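Local atomic coordinates of thiosulfate reductase (Thermus thermophilus, PDB entry 2VPZ), a protein that probably acts as a molybdenum oxidoreductase reducing thiosulfate or polysulfide, carrying molybdopterin guanine dinucleotide, molybdenum and a 4Fe-4S cluster. Residues A[204-209]-A[233-238]; A[252-257]-A[687-692]. All coordinates share one frame; numbering follows the deposited sequence.

Contact 1: residues A[204-209]-A[233-238]; sequences VLIGHH and VVVDPR. With MGD (2-amino-5,6-dimercapto-7-methyl-3,7,8a,9-tetrahydro-8-oxa-1,3,9,10-tetraaza-anthracen-4-one guanosine dinucleotide), chain I.
The carbonyl oxygen of Val235 is gripped twice. Gly207 N donates to Val235 O at 3.0 Å. The guanine N2 of MGD gives a second hydrogen bond to Val235 O, also 3.0 Å. Behind it the strands run parallel, with Leu205 N bonded to Val233 O at 2.9 Å and Val235 N to Leu205 O. Val204 and Val233 lie side by side on one face of the sheet, as do Ile206 and Val235. Leu205 CD1 meets Val234 CG2 on the other. These strands and helix 216-227 form a beta-alpha-beta unit, and the dinucleotide sits at the strands' C-terminal ends, as in Rossmann-like folds. Asp236 CG is anti to its backbone N (chi1 -161°), near the ribose hydroxyls; chi2 (-42°) sets its oxygens against them. MGD O2' donates to Asp236 OD1 at a very short 2.5 Å, and O3' to Asp236 OD2 at 2.7 Å. Arg238 N bonds to Asp236 OD1, an Asx turn. Carboxylate and guanidinium hold MGD O3' between them: Arg238 NH2 donates to it in plane at 2.7 Å, NE weakly. The His209 ring carries MGD C5' 3.5 Å above its centre, while its NE2 donates to MGD O3A at 3.1 Å.

Contact 2: residues A[252-257]-A[687-692]; sequences IKPGTD and RIRKDC. With MGD (2-amino-5,6-dimercapto-7-methyl-3,7,8a,9-tetrahydro-8-oxa-1,3,9,10-tetraaza-anthracen-4-one guanosine dinucleotide), chain I.
Arg689 and Lys253 meet in a loop-to-loop contact with no hydrogen bond across it. The loop between strand 248-250 and helix 257-270 faces the loop that leads into strand 692-696. The Arg689 guanidinium lies with one face on the Lys253 backbone, and Lys253 CA sits 3.5 Å above its centre. CG of Arg689 is anti to the carbonyl carbon, and the chain bends at chi3 (34°), which places NE. Ile252 O lies 3.2 Å from Arg689 CD. Pro254 and Arg689 come tip to tip, with Pro254 CD 3.7 Å from Arg689 NE. Pro254 CG also packs against Cys692 SG, a close 3.3 Å. The contact joins the molybdopterin oxidoreductase region to the dinucleotide-binding domain, 430 residues on. Residues 253-256 form a type II beta turn with Pro254 and Gly255 at its corners. The turn presents Gly255 N to the guanine, where it bonds to MGD O6 at 3.1 Å. Asp257 takes the base with both oxygens: MGD N2 donates to OD1 at 2.9 Å, and MGD N1 donates to OD2. Within its own loop Arg689 forms a salt bridge with Asp691 OD2, whose exact place is doubtful. Arg689 NH1 forms a salt bridge with Glu306 and a hydrogen bond to Pro251 O. An alanine in place of Arg689 would probably leave Glu306 without this positive mate and open a gap over the Lys253 backbone. The Lys253 amino group itself turns elsewhere, to a salt bridge with Glu613.

In the fold
Contact 1 is buried, while contact 2 is only partly buried and lies farther from the centre of the chain. Their centres are about 11 Å apart. Contact 1 joins neighbouring strands of one parallel sheet by backbone hydrogen bonds. Contact 2 joins loops from distant parts of the chain by van der Waals packing. Both touch the same MGD. Residues 233-238 hold mainly its ribose, and 252-257 read the Watson-Crick edge of its guanine. MGD N2 is shared, since it donates to Val235 O and Asp257 OD1. The contacts also meet directly: Pro237 packs on Ile252 and Arg689, and Ile206 CG2 lies beside Asp257 OD1.

Contact 1: residues A[204-209]-A[233-238]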
loop_
_atom_site.group_PDB
_atom_site.type_symbol
_atom_site.label_atom_id
_atom_site.label_comp_id
_atom_site.label_asym_id
_atom_site.label_seq_id
_atom_site.Cartn_x
_atom_site.Cartn_y
_atom_site.Cartn_z
ATOM N N VAL A 204 -13.559 -16.501 -21.817
ATOM C CA VAL A 204 -14.837 -16.559 -21.098
ATOM C C VAL A 204 -15.101 -17.949 -20.486
ATOM O O VAL A 204 -15.250 -18.948 -21.207
ATOM C CB VAL A 204 -16.063 -16.115 -22.010
ATOM C CG1 VAL A 204 -17.364 -16.103 -21.171
ATOM C CG2 VAL A 204 -15.810 -14.710 -22.613
ATOM N N LEU A 205 -15.129 -17.982 -19.151
ATOM C CA LEU A 205 -15.353 -19.181 -18.339
ATOM C C LEU A 205 -16.796 -19.299 -17.860
ATOM O O LEU A 205 -17.309 -18.418 -17.149
ATOM C CB LEU A 205 -14.411 -19.211 -17.098
ATOM C CG LEU A 205 -12.898 -19.087 -17.384
ATOM C CD1 LEU A 205 -12.096 -19.079 -16.072
ATOM C CD2 LEU A 205 -12.442 -20.236 -18.313
ATOM N N ILE A 206 -17.468 -20.364 -18.275
ATOM C CA ILE A 206 -18.814 -20.640 -17.838
ATOM C C ILE A 206 -18.828 -21.824 -16.804
ATOM O O ILE A 206 -18.774 -22.992 -17.193
ATOM C CB ILE A 206 -19.790 -20.900 -19.093
ATOM C CG1 ILE A 206 -19.888 -19.627 -19.946
ATOM C CG2 ILE A 206 -21.188 -21.372 -18.605
ATOM C CD1 ILE A 206 -21.032 -19.595 -20.976
ATOM N N GLY A 207 -18.818 -21.503 -15.505
ATOM C CA GLY A 207 -18.858 -22.473 -14.434
ATOM C C GLY A 207 -17.615 -23.288 -14.174
ATOM O O GLY A 207 -17.444 -24.140 -13.294
ATOM N N HIS A 208 -16.676 -23.007 -15.047
ATOM C CA HIS A 208 -15.326 -23.600 -15.133
ATOM C C HIS A 208 -14.587 -22.971 -13.894
ATOM O O HIS A 208 -14.134 -21.836 -13.976
ATOM C CB HIS A 208 -14.758 -23.067 -16.513
ATOM C CG HIS A 208 -13.700 -23.906 -17.183
ATOM N ND1 HIS A 208 -12.735 -24.628 -16.527
ATOM C CD2 HIS A 208 -13.390 -24.017 -18.485
ATOM C CE1 HIS A 208 -11.886 -25.147 -17.391
ATOM N NE2 HIS A 208 -12.265 -24.785 -18.594
ATOM N N HIS A 209 -14.451 -23.643 -12.757
ATOM C CA HIS A 209 -13.713 -23.056 -11.637
ATOM C C HIS A 209 -12.204 -23.452 -11.622
ATOM O O HIS A 209 -11.862 -24.569 -11.216
ATOM C CB HIS A 209 -14.405 -23.383 -10.253
ATOM C CG HIS A 209 -14.594 -24.829 -9.927
ATOM N ND1 HIS A 209 -14.945 -25.266 -8.668
ATOM C CD2 HIS A 209 -14.469 -25.926 -10.665
ATOM C CE1 HIS A 209 -15.011 -26.579 -8.651
ATOM N NE2 HIS A 209 -14.722 -27.005 -9.865
ATOM N N VAL A 233 -13.331 -13.296 -18.257
ATOM C CA VAL A 233 -14.717 -13.069 -17.811
ATOM C C VAL A 233 -15.303 -14.369 -17.170
ATOM O O VAL A 233 -15.251 -15.424 -17.778
ATOM C CB VAL A 233 -15.652 -12.610 -19.008
ATOM C CG1 VAL A 233 -17.097 -12.424 -18.512
ATOM C CG2 VAL A 233 -15.132 -11.280 -19.629
ATOM N N VAL A 234 -15.810 -14.308 -15.942
ATOM C CA VAL A 234 -16.383 -15.502 -15.309
ATOM C C VAL A 234 -17.906 -15.374 -15.116
ATOM O O VAL A 234 -18.398 -14.369 -14.613
ATOM C CB VAL A 234 -15.708 -15.851 -13.912
ATOM C CG1 VAL A 234 -16.500 -16.963 -13.179
ATOM C CG2 VAL A 234 -14.259 -16.309 -14.120
ATOM N N VAL A 235 -18.624 -16.408 -15.569
ATOM C CA VAL A 235 -20.082 -16.518 -15.482
ATOM C C VAL A 235 -20.315 -17.664 -14.472
ATOM O O VAL A 235 -19.919 -18.811 -14.718
ATOM C CB VAL A 235 -20.681 -16.880 -16.881
ATOM C CG1 VAL A 235 -22.208 -16.925 -16.813
ATOM C CG2 VAL A 235 -20.191 -15.864 -17.949
ATOM N N ASP A 236 -20.954 -17.372 -13.335
ATOM C CA ASP A 236 -21.142 -18.354 -12.252
ATOM C C ASP A 236 -22.055 -17.707 -11.173
ATOM O O ASP A 236 -21.927 -16.517 -10.896
ATOM C CB ASP A 236 -19.713 -18.615 -11.641
ATOM C CG ASP A 236 -19.602 -19.931 -10.812
ATOM O OD1 ASP A 236 -20.520 -20.262 -10.030
ATOM O OD2 ASP A 236 -18.527 -20.609 -10.913
ATOM N N PRO A 237 -23.007 -18.477 -10.579
ATOM C CA PRO A 237 -23.830 -17.843 -9.530
ATOM C C PRO A 237 -22.998 -17.636 -8.229
ATOM O O PRO A 237 -23.476 -17.036 -7.265
ATOM C CB PRO A 237 -25.004 -18.811 -9.330
ATOM C CG PRO A 237 -24.482 -20.151 -9.818
ATOM C CD PRO A 237 -23.558 -19.783 -10.971
ATOM N N ARG A 238 -21.752 -18.132 -8.240
ATOM C CA ARG A 238 -20.839 -18.069 -7.066
ATOM C C ARG A 238 -19.512 -17.310 -7.395
ATOM O O ARG A 238 -18.915 -17.545 -8.449
ATOM C CB ARG A 238 -20.502 -19.504 -6.580
ATOM C CG ARG A 238 -20.033 -19.652 -5.097
ATOM C CD ARG A 238 -19.433 -21.051 -4.820
ATOM N NE ARG A 238 -18.624 -21.537 -5.937
ATOM C CZ ARG A 238 -17.291 -21.673 -5.929
ATOM N NH1 ARG A 238 -16.601 -21.358 -4.842
ATOM N NH2 ARG A 238 -16.642 -22.112 -7.012
HETATM P PB MGD I . -17.950 -26.884 -13.181
HETATM O O1B MGD I . -19.103 -27.716 -12.779
HETATM O O2B MGD I . -17.919 -26.248 -14.476
HETATM O O3B MGD I . -16.814 -27.975 -12.900
HETATM O O3A MGD I . -14.633 -29.094 -12.215
HETATM P PA MGD I . -15.285 -28.175 -13.318
HETATM O O1A MGD I . -15.092 -28.947 -14.538
HETATM O O2A MGD I . -14.577 -26.905 -13.340
HETATM O "O5'" MGD I . -17.719 -25.753 -12.137
HETATM C "C5'" MGD I . -18.030 -25.719 -10.742
HETATM C "C4'" MGD I . -18.560 -24.298 -10.636
HETATM O "O4'" MGD I . -19.775 -24.384 -11.363
HETATM C "C3'" MGD I . -18.968 -23.767 -9.236
HETATM O "O3'" MGD I . -18.410 -22.450 -8.993
HETATM C "C2'" MGD I . -20.512 -23.646 -9.280
HETATM O "O2'" MGD I . -20.890 -22.372 -8.773
HETATM C "C1'" MGD I . -20.773 -23.539 -10.762
HETATM N N9 MGD I . -22.175 -23.592 -11.260
HETATM C C8 MGD I . -23.214 -24.293 -10.706
HETATM N N7 MGD I . -24.370 -24.116 -11.408
HETATM C C5 MGD I . -24.073 -23.263 -12.423
HETATM C C6 MGD I . -24.849 -22.591 -13.486
HETATM O O6 MGD I . -26.041 -22.896 -13.596
HETATM N N1 MGD I . -24.222 -21.771 -14.327
HETATM C C2 MGD I . -22.903 -21.465 -14.192
HETATM N N2 MGD I . -22.298 -20.603 -15.084
HETATM N N3 MGD I . -22.118 -22.037 -13.227
HETATM C C4 MGD I . -22.631 -22.924 -12.332
HETATM C C10 MGD I . -14.711 -30.493 -12.040
HETATM C C11 MGD I . -13.456 -31.021 -12.654
HETATM O O11 MGD I . -12.353 -30.611 -11.831
HETATM C C12 MGD I . -13.520 -32.526 -13.023
HETATM S S12 MGD I . -14.782 -33.160 -13.937
HETATM C C13 MGD I . -12.553 -33.436 -12.641
HETATM S S13 MGD I . -12.619 -35.050 -13.181
HETATM C C14 MGD I . -11.401 -33.017 -11.765
HETATM N N15 MGD I . -11.478 -33.395 -10.403
HETATM C C16 MGD I . -10.801 -32.704 -9.430
HETATM C C17 MGD I . -10.786 -33.058 -7.966
HETATM O O17 MGD I . -11.386 -34.097 -7.574
HETATM N N18 MGD I . -10.045 -32.298 -7.089
HETATM C C19 MGD I . -9.427 -31.185 -7.562
HETATM N N19 MGD I . -8.800 -30.439 -6.674
HETATM N N20 MGD I . -9.407 -30.740 -8.863
HETATM C C21 MGD I . -10.044 -31.503 -9.804
HETATM N N22 MGD I . -10.103 -31.152 -11.079
HETATM C C23 MGD I . -11.174 -31.529 -11.942
HETATM O O HOH W 1 -16.151 -20.342 -11.930
#

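Contact 2: residues A[252-257]-A[687-692]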
loop_
_atom_site.group_PDB
_atom_site.type_symbol
_atom_site.label_atom_id
_atom_site.label_comp_id
_atom_site.label_asym_id
_atom_site.label_seq_id
_atom_site.Cartn_x
_atom_site.Cartn_y
_atom_site.Cartn_z
ATOM N N ILE A 252 -24.840 -14.920 -12.780
ATOM C CA ILE A 252 -25.987 -15.525 -13.460
ATOM C C ILE A 252 -26.985 -16.330 -12.619
ATOM O O ILE A 252 -26.632 -17.054 -11.676
ATOM C CB ILE A 252 -25.487 -16.435 -14.673
ATOM C CG1 ILE A 252 -26.438 -16.333 -15.858
ATOM C CG2 ILE A 252 -25.314 -17.903 -14.205
ATOM C CD1 ILE A 252 -26.407 -17.540 -16.818
ATOM N N LYS A 253 -28.269 -16.189 -12.934
ATOM C CA LYS A 253 -29.285 -16.951 -12.219
ATOM C C LYS A 253 -29.032 -18.429 -12.642
ATOM O O LYS A 253 -28.895 -18.705 -13.837
ATOM C CB LYS A 253 -30.695 -16.462 -12.608
ATOM C CG LYS A 253 -31.738 -17.545 -12.603
ATOM C CD LYS A 253 -33.149 -16.980 -12.651
ATOM C CE LYS A 253 -34.109 -17.819 -11.812
ATOM N NZ LYS A 253 -35.543 -17.467 -12.057
ATOM N N PRO A 254 -28.947 -19.385 -11.662
ATOM C CA PRO A 254 -28.715 -20.800 -12.045
ATOM C C PRO A 254 -29.634 -21.500 -13.081
ATOM O O PRO A 254 -30.843 -21.327 -12.991
ATOM C CB PRO A 254 -28.713 -21.561 -10.727
ATOM C CG PRO A 254 -28.369 -20.559 -9.679
ATOM C CD PRO A 254 -28.911 -19.213 -10.206
ATOM N N GLY A 255 -29.014 -22.295 -13.970
ATOM C CA GLY A 255 -29.671 -23.079 -15.015
ATOM C C GLY A 255 -30.191 -22.275 -16.170
ATOM O O GLY A 255 -31.115 -22.659 -16.923
ATOM N N THR A 256 -29.539 -21.148 -16.369
ATOM C CA THR A 256 -29.948 -20.150 -17.327
ATOM C C THR A 256 -28.900 -19.721 -18.403
ATOM O O THR A 256 -29.135 -18.790 -19.187
ATOM C CB THR A 256 -30.454 -18.919 -16.457
ATOM O OG1 THR A 256 -31.828 -18.687 -16.684
ATOM C CG2 THR A 256 -29.634 -17.655 -16.678
ATOM N N ASP A 257 -27.791 -20.454 -18.477
ATOM C CA ASP A 257 -26.680 -20.194 -19.400
ATOM C C ASP A 257 -26.948 -20.299 -20.891
ATOM O O ASP A 257 -26.299 -19.628 -21.707
ATOM C CB ASP A 257 -25.484 -21.086 -19.050
ATOM C CG ASP A 257 -25.041 -20.961 -17.599
ATOM O OD1 ASP A 257 -24.010 -20.295 -17.345
ATOM O OD2 ASP A 257 -25.738 -21.500 -16.728
ATOM N N ARG A 687 -20.341 -14.185 -1.474
ATOM C CA ARG A 687 -19.667 -14.508 -2.727
ATOM C C ARG A 687 -20.669 -15.443 -3.409
ATOM O O ARG A 687 -20.290 -16.244 -4.255
ATOM C CB ARG A 687 -18.369 -15.301 -2.540
ATOM C CG ARG A 687 -17.221 -14.636 -1.796
ATOM C CD ARG A 687 -15.860 -15.029 -2.430
ATOM N NE ARG A 687 -14.962 -15.806 -1.589
ATOM C CZ ARG A 687 -14.157 -16.773 -2.021
ATOM N NH1 ARG A 687 -14.140 -17.097 -3.306
ATOM N NH2 ARG A 687 -13.344 -17.419 -1.171
ATOM N N ILE A 688 -21.935 -15.375 -3.010
ATOM C CA ILE A 688 -22.967 -16.237 -3.595
ATOM C C ILE A 688 -24.358 -15.577 -3.629
ATOM O O ILE A 688 -24.677 -14.744 -2.768
ATOM C CB ILE A 688 -23.046 -17.642 -2.808
ATOM C CG1 ILE A 688 -23.839 -18.685 -3.594
ATOM C CG2 ILE A 688 -23.622 -17.416 -1.383
ATOM C CD1 ILE A 688 -23.256 -20.148 -3.563
ATOM N N ARG A 689 -25.157 -15.905 -4.643
ATOM C CA ARG A 689 -26.536 -15.393 -4.778
ATOM C C ARG A 689 -27.379 -15.954 -3.575
ATOM O O ARG A 689 -26.929 -16.883 -2.886
ATOM C CB ARG A 689 -27.153 -15.815 -6.127
ATOM C CG ARG A 689 -26.353 -15.363 -7.377
ATOM C CD ARG A 689 -26.974 -15.851 -8.706
ATOM N NE ARG A 689 -28.438 -15.919 -8.665
ATOM C CZ ARG A 689 -29.287 -15.072 -9.234
ATOM N NH1 ARG A 689 -28.843 -14.037 -9.930
ATOM N NH2 ARG A 689 -30.597 -15.257 -9.111
ATOM N N LYS A 690 -28.576 -15.402 -3.325
ATOM C CA LYS A 690 -29.471 -15.778 -2.212
ATOM C C LYS A 690 -30.336 -17.045 -2.453
ATOM O O LYS A 690 -30.946 -17.603 -1.524
ATOM C CB LYS A 690 -30.382 -14.589 -1.816
ATOM C CG LYS A 690 -29.631 -13.329 -1.351
ATOM C CD LYS A 690 -30.553 -12.196 -0.877
ATOM C CE LYS A 690 -29.762 -10.921 -0.532
ATOM N NZ LYS A 690 -30.489 -9.966 0.374
ATOM N N ASP A 691 -30.334 -17.448 -3.734
ATOM C CA ASP A 691 -30.979 -18.611 -4.423
ATOM C C ASP A 691 -30.293 -19.933 -4.105
ATOM O O ASP A 691 -30.800 -21.018 -4.428
ATOM C CB ASP A 691 -30.677 -18.714 -5.916
ATOM C CG ASP A 691 -31.202 -17.608 -6.758
ATOM O OD1 ASP A 691 -32.400 -17.347 -6.693
ATOM O OD2 ASP A 691 -30.401 -17.079 -7.551
ATOM N N CYS A 692 -29.044 -19.807 -3.696
ATOM C CA CYS A 692 -28.168 -20.933 -3.579
ATOM C C CYS A 692 -27.433 -21.143 -2.328
ATOM O O CYS A 692 -27.344 -20.268 -1.468
ATOM C CB CYS A 692 -27.128 -20.866 -4.722
ATOM S SG CYS A 692 -27.710 -20.765 -6.411
HETATM P PB MGD I . -17.950 -26.884 -13.181
HETATM O O1B MGD I . -19.103 -27.716 -12.779
HETATM O O2B MGD I . -17.919 -26.248 -14.476
HETATM O O3B MGD I . -16.814 -27.975 -12.900
HETATM O O3A MGD I . -14.633 -29.094 -12.215
HETATM P PA MGD I . -15.285 -28.175 -13.318
HETATM O O1A MGD I . -15.092 -28.947 -14.538
HETATM O O2A MGD I . -14.577 -26.905 -13.340
HETATM O "O5'" MGD I . -17.719 -25.753 -12.137
HETATM C "C5'" MGD I . -18.030 -25.719 -10.742
HETATM C "C4'" MGD I . -18.560 -24.298 -10.636
HETATM O "O4'" MGD I . -19.775 -24.384 -11.363
HETATM C "C3'" MGD I . -18.968 -23.767 -9.236
HETATM O "O3'" MGD I . -18.410 -22.450 -8.993
HETATM C "C2'" MGD I . -20.512 -23.646 -9.280
HETATM O "O2'" MGD I . -20.890 -22.372 -8.773
HETATM C "C1'" MGD I . -20.773 -23.539 -10.762
HETATM N N9 MGD I . -22.175 -23.592 -11.260
HETATM C C8 MGD I . -23.214 -24.293 -10.706
HETATM N N7 MGD I . -24.370 -24.116 -11.408
HETATM C C5 MGD I . -24.073 -23.263 -12.423
HETATM C C6 MGD I . -24.849 -22.591 -13.486
HETATM O O6 MGD I . -26.041 -22.896 -13.596
HETATM N N1 MGD I . -24.222 -21.771 -14.327
HETATM C C2 MGD I . -22.903 -21.465 -14.192
HETATM N N2 MGD I . -22.298 -20.603 -15.084
HETATM N N3 MGD I . -22.118 -22.037 -13.227
HETATM C C4 MGD I . -22.631 -22.924 -12.332
HETATM C C10 MGD I . -14.711 -30.493 -12.040
HETATM C C11 MGD I . -13.456 -31.021 -12.654
HETATM O O11 MGD I . -12.353 -30.611 -11.831
HETATM C C12 MGD I . -13.520 -32.526 -13.023
HETATM S S12 MGD I . -14.782 -33.160 -13.937
HETATM C C13 MGD I . -12.553 -33.436 -12.641
HETATM S S13 MGD I . -12.619 -35.050 -13.181
HETATM C C14 MGD I . -11.401 -33.017 -11.765
HETATM N N15 MGD I . -11.478 -33.395 -10.403
HETATM C C16 MGD I . -10.801 -32.704 -9.430
HETATM C C17 MGD I . -10.786 -33.058 -7.966
HETATM O O17 MGD I . -11.386 -34.097 -7.574
HETATM N N18 MGD I . -10.045 -32.298 -7.089
HETATM C C19 MGD I . -9.427 -31.185 -7.562
HETATM N N19 MGD I . -8.800 -30.439 -6.674
HETATM N N20 MGD I . -9.407 -30.740 -8.863
HETATM C C21 MGD I . -10.044 -31.503 -9.804
HETATM N N22 MGD I . -10.103 -31.152 -11.079
HETATM C C23 MGD I . -11.174 -31.529 -11.942
#